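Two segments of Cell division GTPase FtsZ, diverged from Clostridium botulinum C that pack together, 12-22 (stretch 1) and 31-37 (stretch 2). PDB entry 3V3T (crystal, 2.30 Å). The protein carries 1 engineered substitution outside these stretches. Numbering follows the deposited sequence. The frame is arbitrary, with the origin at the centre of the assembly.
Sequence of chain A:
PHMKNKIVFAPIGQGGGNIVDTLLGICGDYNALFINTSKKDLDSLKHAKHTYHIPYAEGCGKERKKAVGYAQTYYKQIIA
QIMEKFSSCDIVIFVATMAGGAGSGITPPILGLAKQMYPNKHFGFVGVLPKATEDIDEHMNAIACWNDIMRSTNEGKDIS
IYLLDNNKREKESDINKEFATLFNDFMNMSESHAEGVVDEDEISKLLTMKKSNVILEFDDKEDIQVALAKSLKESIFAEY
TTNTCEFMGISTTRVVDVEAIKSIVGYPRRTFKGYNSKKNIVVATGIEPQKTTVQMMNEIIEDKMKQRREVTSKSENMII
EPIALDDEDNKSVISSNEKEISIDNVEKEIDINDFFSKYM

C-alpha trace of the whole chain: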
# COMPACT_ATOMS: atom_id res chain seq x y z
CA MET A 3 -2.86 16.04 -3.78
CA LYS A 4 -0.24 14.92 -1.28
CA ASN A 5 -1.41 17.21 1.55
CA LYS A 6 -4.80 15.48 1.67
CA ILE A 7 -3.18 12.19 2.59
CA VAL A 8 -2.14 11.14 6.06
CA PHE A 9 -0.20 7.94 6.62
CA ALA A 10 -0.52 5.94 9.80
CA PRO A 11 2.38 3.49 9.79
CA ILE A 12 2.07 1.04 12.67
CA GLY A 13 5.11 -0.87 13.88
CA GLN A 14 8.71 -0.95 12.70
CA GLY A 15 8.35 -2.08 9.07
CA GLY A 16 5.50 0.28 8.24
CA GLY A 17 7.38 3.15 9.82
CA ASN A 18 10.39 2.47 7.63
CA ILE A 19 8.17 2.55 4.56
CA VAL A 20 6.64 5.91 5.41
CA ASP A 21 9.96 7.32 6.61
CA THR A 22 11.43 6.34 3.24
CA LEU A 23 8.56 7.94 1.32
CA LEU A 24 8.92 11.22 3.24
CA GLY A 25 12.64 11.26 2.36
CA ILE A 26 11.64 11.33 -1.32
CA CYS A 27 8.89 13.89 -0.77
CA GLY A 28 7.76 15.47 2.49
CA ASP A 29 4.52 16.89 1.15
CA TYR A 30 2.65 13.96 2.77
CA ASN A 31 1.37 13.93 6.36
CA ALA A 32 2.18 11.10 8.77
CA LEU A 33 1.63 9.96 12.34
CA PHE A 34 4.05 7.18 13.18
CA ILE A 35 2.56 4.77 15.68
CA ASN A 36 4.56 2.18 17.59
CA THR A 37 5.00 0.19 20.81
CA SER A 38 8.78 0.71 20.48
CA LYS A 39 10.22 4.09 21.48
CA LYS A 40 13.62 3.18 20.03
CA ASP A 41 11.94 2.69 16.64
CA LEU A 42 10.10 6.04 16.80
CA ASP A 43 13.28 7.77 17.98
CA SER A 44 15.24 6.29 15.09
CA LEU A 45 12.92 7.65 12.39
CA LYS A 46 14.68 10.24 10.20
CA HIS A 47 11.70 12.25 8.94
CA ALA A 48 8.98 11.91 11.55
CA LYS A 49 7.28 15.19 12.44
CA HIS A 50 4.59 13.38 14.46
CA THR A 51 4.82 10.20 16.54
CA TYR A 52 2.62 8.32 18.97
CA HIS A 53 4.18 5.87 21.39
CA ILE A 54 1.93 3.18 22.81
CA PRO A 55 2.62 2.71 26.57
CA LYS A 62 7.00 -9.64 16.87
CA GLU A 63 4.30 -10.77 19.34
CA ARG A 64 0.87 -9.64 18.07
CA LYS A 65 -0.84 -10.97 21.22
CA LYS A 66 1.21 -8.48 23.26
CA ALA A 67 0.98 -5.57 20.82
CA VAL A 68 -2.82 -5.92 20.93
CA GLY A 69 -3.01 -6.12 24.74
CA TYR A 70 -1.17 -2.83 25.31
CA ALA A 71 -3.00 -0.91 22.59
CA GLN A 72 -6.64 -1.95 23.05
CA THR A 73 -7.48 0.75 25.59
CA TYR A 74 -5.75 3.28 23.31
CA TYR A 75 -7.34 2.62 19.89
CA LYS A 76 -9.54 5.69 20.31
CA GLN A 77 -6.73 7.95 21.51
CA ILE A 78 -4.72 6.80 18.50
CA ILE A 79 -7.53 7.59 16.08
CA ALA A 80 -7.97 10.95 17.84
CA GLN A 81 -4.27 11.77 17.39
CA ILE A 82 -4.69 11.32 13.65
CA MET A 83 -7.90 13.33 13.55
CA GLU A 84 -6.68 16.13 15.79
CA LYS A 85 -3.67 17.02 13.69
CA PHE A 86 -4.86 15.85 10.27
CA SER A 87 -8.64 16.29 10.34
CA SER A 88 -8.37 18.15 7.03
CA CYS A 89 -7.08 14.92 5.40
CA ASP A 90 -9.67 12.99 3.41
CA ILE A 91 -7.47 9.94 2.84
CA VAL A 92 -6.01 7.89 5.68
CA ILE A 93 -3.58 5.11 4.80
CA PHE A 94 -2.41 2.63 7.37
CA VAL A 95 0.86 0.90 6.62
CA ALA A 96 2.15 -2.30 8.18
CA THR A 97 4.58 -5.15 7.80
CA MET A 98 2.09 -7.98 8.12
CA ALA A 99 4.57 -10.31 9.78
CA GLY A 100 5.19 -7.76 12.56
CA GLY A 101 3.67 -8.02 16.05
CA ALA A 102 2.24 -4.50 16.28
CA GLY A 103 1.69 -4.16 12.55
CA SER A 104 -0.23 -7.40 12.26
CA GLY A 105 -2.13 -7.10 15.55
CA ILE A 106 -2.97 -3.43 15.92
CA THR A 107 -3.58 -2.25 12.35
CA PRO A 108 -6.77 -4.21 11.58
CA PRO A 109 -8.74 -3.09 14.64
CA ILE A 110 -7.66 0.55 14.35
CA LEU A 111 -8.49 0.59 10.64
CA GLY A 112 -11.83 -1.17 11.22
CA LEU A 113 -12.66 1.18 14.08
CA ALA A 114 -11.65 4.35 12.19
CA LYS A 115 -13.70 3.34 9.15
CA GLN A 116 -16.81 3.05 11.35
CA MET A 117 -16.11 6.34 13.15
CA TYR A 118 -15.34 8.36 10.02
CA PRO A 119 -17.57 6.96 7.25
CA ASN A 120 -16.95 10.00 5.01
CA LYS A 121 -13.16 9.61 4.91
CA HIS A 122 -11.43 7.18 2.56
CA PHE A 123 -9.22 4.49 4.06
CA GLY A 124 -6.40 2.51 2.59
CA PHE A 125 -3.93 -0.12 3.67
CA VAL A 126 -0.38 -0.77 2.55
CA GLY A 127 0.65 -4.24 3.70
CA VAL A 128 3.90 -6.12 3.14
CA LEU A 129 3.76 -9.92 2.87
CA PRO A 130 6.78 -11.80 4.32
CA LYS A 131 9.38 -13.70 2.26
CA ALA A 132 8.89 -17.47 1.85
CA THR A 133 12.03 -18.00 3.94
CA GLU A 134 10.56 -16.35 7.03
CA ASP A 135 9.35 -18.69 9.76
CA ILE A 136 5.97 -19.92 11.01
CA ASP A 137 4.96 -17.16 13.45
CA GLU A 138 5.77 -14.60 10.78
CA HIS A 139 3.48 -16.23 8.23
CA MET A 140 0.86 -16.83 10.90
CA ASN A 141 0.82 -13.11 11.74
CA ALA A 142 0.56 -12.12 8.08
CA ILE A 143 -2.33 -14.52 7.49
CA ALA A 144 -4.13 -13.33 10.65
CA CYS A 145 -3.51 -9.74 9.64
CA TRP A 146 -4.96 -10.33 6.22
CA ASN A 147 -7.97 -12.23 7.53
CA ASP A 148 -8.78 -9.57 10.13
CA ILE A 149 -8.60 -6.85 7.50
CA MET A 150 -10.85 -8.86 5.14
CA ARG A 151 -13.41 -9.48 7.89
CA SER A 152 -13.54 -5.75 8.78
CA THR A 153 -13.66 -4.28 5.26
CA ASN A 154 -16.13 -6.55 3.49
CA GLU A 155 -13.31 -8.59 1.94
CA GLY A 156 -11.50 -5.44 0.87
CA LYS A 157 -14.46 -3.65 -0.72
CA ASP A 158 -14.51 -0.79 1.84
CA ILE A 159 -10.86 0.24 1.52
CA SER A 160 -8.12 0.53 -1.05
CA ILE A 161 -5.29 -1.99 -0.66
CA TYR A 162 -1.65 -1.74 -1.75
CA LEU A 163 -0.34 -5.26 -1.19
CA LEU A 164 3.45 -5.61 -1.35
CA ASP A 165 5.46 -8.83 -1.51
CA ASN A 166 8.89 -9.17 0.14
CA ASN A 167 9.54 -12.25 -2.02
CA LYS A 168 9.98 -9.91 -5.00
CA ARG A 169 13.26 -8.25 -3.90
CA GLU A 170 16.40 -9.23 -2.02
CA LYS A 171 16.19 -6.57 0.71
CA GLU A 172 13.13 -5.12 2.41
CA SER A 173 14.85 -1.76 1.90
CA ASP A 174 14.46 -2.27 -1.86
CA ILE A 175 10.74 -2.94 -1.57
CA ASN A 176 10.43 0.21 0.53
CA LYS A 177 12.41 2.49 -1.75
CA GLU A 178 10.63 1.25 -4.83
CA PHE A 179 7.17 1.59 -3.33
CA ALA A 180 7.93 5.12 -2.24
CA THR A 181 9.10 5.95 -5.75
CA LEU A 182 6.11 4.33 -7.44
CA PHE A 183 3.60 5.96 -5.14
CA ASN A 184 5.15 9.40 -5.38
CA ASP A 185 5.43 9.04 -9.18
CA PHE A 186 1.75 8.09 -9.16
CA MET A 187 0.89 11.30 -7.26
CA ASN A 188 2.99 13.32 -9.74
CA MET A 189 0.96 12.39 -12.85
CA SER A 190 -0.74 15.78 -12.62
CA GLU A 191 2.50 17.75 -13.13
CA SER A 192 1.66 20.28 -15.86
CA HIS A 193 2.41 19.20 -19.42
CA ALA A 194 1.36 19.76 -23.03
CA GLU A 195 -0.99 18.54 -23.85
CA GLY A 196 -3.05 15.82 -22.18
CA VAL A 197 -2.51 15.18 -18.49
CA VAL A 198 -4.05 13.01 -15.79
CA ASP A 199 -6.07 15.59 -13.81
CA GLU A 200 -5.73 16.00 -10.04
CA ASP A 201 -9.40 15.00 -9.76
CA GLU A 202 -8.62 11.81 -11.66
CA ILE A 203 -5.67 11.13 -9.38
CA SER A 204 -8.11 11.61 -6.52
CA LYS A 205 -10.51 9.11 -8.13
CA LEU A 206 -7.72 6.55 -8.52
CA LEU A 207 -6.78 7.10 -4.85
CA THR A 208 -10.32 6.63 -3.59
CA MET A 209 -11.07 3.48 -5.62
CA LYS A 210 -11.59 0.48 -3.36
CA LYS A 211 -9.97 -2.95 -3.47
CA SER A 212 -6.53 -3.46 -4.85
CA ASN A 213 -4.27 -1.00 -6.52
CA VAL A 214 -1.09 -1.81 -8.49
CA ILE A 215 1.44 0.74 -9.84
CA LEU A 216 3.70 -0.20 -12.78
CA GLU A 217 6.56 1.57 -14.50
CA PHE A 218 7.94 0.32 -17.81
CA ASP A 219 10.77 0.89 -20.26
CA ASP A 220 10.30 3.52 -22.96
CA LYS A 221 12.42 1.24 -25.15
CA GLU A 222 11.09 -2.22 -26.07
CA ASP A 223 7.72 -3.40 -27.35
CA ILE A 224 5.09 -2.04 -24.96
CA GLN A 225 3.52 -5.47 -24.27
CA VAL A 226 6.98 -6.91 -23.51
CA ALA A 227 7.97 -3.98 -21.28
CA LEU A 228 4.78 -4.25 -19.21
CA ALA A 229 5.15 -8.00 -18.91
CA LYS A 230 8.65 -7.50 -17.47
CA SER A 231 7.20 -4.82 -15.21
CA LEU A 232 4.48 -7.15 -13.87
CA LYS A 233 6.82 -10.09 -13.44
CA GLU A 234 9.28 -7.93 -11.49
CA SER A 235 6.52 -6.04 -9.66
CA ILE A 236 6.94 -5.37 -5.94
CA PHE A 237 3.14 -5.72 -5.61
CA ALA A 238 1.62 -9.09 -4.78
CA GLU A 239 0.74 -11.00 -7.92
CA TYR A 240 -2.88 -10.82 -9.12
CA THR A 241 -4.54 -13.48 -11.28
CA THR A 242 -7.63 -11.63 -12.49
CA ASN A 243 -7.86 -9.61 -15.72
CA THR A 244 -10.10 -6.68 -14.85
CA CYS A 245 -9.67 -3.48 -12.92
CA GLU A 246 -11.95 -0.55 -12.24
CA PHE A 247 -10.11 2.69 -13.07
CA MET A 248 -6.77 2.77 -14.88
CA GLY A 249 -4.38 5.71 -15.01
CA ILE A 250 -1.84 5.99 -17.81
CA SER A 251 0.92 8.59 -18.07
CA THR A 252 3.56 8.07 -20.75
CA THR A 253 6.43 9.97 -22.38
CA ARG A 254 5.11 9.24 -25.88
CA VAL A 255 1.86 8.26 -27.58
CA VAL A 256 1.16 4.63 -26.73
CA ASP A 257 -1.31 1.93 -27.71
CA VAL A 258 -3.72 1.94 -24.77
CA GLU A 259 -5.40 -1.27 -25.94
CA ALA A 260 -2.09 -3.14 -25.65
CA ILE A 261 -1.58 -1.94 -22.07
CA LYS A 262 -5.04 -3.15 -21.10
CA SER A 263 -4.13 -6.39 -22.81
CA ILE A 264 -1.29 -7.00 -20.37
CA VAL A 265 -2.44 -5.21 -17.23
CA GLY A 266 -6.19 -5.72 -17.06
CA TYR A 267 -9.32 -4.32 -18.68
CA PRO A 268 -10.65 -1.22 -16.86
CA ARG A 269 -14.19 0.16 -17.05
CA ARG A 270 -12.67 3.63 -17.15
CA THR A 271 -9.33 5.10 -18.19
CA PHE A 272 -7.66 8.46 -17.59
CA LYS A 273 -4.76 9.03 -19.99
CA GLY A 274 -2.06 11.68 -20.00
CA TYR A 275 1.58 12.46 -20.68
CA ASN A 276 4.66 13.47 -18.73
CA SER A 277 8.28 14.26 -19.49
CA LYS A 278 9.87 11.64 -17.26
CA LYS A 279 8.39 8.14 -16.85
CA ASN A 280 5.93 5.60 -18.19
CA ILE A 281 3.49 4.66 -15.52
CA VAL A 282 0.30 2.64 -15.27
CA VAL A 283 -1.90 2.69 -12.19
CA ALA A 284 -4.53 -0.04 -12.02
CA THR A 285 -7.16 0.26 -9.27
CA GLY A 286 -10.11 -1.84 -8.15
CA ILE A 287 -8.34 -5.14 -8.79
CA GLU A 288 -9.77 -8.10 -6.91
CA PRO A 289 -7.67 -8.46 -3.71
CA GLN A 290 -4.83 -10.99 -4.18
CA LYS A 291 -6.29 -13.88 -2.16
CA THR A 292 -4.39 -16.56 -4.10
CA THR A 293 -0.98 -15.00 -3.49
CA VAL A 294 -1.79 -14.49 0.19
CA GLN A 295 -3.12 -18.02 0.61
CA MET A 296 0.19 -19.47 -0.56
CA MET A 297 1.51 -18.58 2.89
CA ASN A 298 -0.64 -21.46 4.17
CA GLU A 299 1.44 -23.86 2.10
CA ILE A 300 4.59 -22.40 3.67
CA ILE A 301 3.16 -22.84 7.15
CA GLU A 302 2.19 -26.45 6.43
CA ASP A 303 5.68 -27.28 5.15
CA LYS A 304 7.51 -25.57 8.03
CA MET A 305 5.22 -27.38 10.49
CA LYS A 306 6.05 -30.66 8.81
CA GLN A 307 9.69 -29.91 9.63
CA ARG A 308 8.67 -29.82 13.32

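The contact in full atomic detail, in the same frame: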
# COMPACT_ATOMS: atom_id res chain seq x y z
N ILE A 12 2.21 1.66 11.36
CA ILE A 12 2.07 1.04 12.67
C ILE A 12 3.10 -0.07 12.78
O ILE A 12 3.07 -1.04 12.01
CB ILE A 12 0.64 0.46 12.87
CG1 ILE A 12 -0.38 1.61 12.93
CG2 ILE A 12 0.59 -0.41 14.13
CD1 ILE A 12 -1.78 1.16 13.15
N GLY A 13 4.02 0.08 13.72
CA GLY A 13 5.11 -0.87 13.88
C GLY A 13 6.37 -0.47 13.12
O GLY A 13 6.40 0.54 12.41
N GLN A 14 7.41 -1.29 13.25
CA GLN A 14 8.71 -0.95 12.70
C GLN A 14 8.72 -0.89 11.16
O GLN A 14 9.07 0.14 10.57
CB GLN A 14 9.75 -1.95 13.20
CG GLN A 14 11.18 -1.52 12.99
CD GLN A 14 12.17 -2.60 13.40
OE1 GLN A 14 12.28 -3.64 12.75
NE2 GLN A 14 12.88 -2.36 14.49
N GLY A 15 8.32 -1.98 10.52
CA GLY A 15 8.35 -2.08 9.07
C GLY A 15 7.56 -0.99 8.37
O GLY A 15 8.06 -0.32 7.47
N GLY A 16 6.32 -0.78 8.80
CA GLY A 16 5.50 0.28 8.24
C GLY A 16 6.13 1.65 8.42
O GLY A 16 6.06 2.52 7.54
N GLY A 17 6.76 1.87 9.56
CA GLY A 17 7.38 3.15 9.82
C GLY A 17 8.50 3.40 8.84
O GLY A 17 8.68 4.50 8.33
N ASN A 18 9.27 2.35 8.56
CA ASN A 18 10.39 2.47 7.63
C ASN A 18 9.92 2.81 6.23
O ASN A 18 10.57 3.56 5.50
CB ASN A 18 11.23 1.18 7.63
CG ASN A 18 12.01 1.00 8.93
OD1 ASN A 18 12.26 1.97 9.66
ND2 ASN A 18 12.39 -0.23 9.23
N ILE A 19 8.76 2.27 5.86
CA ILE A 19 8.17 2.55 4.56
C ILE A 19 7.77 4.01 4.44
O ILE A 19 8.09 4.67 3.45
CB ILE A 19 6.97 1.64 4.31
CG1 ILE A 19 7.45 0.21 4.04
CG2 ILE A 19 6.16 2.16 3.12
CD1 ILE A 19 6.36 -0.84 4.10
N VAL A 20 7.08 4.52 5.45
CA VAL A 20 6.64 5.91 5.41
C VAL A 20 7.79 6.89 5.58
O VAL A 20 7.82 7.93 4.93
CB VAL A 20 5.51 6.16 6.43
CG1 VAL A 20 5.09 7.64 6.45
CG2 VAL A 20 4.32 5.29 6.06
N ASP A 21 8.75 6.54 6.44
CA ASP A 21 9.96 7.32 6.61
C ASP A 21 10.70 7.43 5.28
O ASP A 21 11.21 8.50 4.92
CB ASP A 21 10.86 6.65 7.64
CG ASP A 21 11.89 7.58 8.23
OD1 ASP A 21 11.62 8.80 8.27
OD2 ASP A 21 12.96 7.10 8.66
N THR A 22 10.77 6.33 4.55
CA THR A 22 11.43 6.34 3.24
C THR A 22 10.68 7.24 2.26
O THR A 22 11.29 8.06 1.57
CB THR A 22 11.55 4.92 2.65
OG1 THR A 22 12.47 4.16 3.43
CG2 THR A 22 12.04 4.96 1.20
N ASN A 31 1.49 13.90 4.91
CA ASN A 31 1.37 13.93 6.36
C ASN A 31 1.48 12.52 6.93
O ASN A 31 1.15 11.54 6.25
CB ASN A 31 0.02 14.51 6.76
CG ASN A 31 -0.25 15.86 6.12
OD1 ASN A 31 0.38 16.86 6.45
ND2 ASN A 31 -1.22 15.88 5.22
N ALA A 32 1.92 12.41 8.18
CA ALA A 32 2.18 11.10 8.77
C ALA A 32 2.15 11.17 10.29
O ALA A 32 2.66 12.12 10.88
CB ALA A 32 3.55 10.55 8.29
N LEU A 33 1.56 10.16 10.90
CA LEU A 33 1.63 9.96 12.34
C LEU A 33 2.20 8.57 12.55
O LEU A 33 1.53 7.57 12.30
CB LEU A 33 0.24 10.04 12.96
CG LEU A 33 0.21 9.77 14.47
CD1 LEU A 33 0.90 10.89 15.23
CD2 LEU A 33 -1.21 9.60 14.97
N PHE A 34 3.45 8.49 12.99
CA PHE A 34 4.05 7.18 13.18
C PHE A 34 3.63 6.60 14.52
O PHE A 34 3.78 7.24 15.56
CB PHE A 34 5.56 7.26 13.10
CG PHE A 34 6.08 7.70 11.76
CD1 PHE A 34 6.73 6.80 10.92
CD2 PHE A 34 5.97 9.01 11.36
CE1 PHE A 34 7.24 7.21 9.71
CE2 PHE A 34 6.48 9.43 10.15
CZ PHE A 34 7.11 8.52 9.32
N ILE A 35 3.10 5.39 14.49
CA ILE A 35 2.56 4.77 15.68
C ILE A 35 3.35 3.51 15.97
O ILE A 35 3.63 2.72 15.06
CB ILE A 35 1.08 4.40 15.45
CG1 ILE A 35 0.24 5.67 15.31
CG2 ILE A 35 0.57 3.52 16.57
CD1 ILE A 35 -0.92 5.53 14.32
N ASN A 36 3.73 3.32 17.23
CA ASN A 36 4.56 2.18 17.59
C ASN A 36 4.57 1.88 19.10
O ASN A 36 4.43 2.78 19.92
CB ASN A 36 5.99 2.41 17.09
CG ASN A 36 6.72 1.12 16.75
OD1 ASN A 36 6.48 0.06 17.34
ND2 ASN A 36 7.64 1.20 15.79
N THR A 37 4.74 0.60 19.43
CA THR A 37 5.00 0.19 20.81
C THR A 37 6.46 0.48 21.20
O THR A 37 6.77 0.66 22.37
CB THR A 37 4.69 -1.30 21.03
OG1 THR A 37 5.28 -2.08 19.98
CG2 THR A 37 3.19 -1.54 21.03
O HOH W 1 5.47 3.23 12.80

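This is a small, mostly buried contact in which one backbone hydrogen bond joins the turn before a glycine-rich helix to a strand, and a phenylalanine ring and a few apolar groups fill the space between that strand and the helix. The two stretches together bury 364 Å². Helix 14-22 runs nearly antiparallel to strand 34-36, with 164° between their directions and a closest axis approach of 8.5 Å.

The backbones come closest at the start of stretch 1. Ile12 and Ile35 form a single beta bridge, with their CA atoms 4.8 Å apart. The hydrogen bond runs from Gly13 N to Ile35 O, 3.0 Å long and close to straight at 162°. The same carbonyl receives a CA-H...O contact from Ile12 CA, 3.3 Å from Ile35 O. A water lies within hydrogen-bonding distance of both carbonyls, 2.9 Å from Gly13 O and 3.0 Å from Ile35 O. Beside the bridge, the side chains of Ile12 and Ile35 both point sideways and lie next to each other, with Ile12 CG1 4.0 Å from Ile35 CB. Both have chi1 in the m well. Their branched, apolar shape suits this buried place.

Gly13 holds the N-cap position of the helix. Its phi and psi of 93° and 178° would jam a CB against the carbonyl O of the residue before, so the backbone itself calls for glycine. Asn36 lies alongside. Its CA-to-CB bond points sideways, but the end of the side chain comes nearer, placing Asn36 ND2 3.4 Å from Gly13 C and 3.6 Å from Gln14 N. These are packing contacts; the polar atoms of the Asn36 side chain find their hydrogen bonds outside the two stretches. Gln14 adds little, because the end of its side chain leads away.

Phe34 has the largest area covered by the other stretch, 78 Å². Its chi1 is m, and its ring reaches nearer to the helix than its sideways CA-to-CB bond suggests. The ring turns its edge to the helix backbone: Phe34 CE1 is 3.4 Å from Gly17 O and 3.7 Å from Asp21 N. That carbonyl and amide are already paired within the helix, where Asp21 N donates to Gly17 O at 2.8 Å. A CB on Gly17 would be crowded by Gly13 O, at 3.3 Å, within its own stretch; against the ring it would make no more than an ordinary contact, 3.8 Å from Phe34 CD1.

One turn further on, Val20 points toward stretch 2. Its CG1 touches both Phe34 CZ, at 3.6 Å, and Ala32 CB, at 3.8 Å. Ala32 also points toward the other stretch, and its short methyl meets the valine where the CA atoms are 7.6 Å apart. Asp21 presents its CB to the ring, 4.2 Å from Phe34 CE1, while its carboxylate oxygens are hydrogen-bonded elsewhere in the structure.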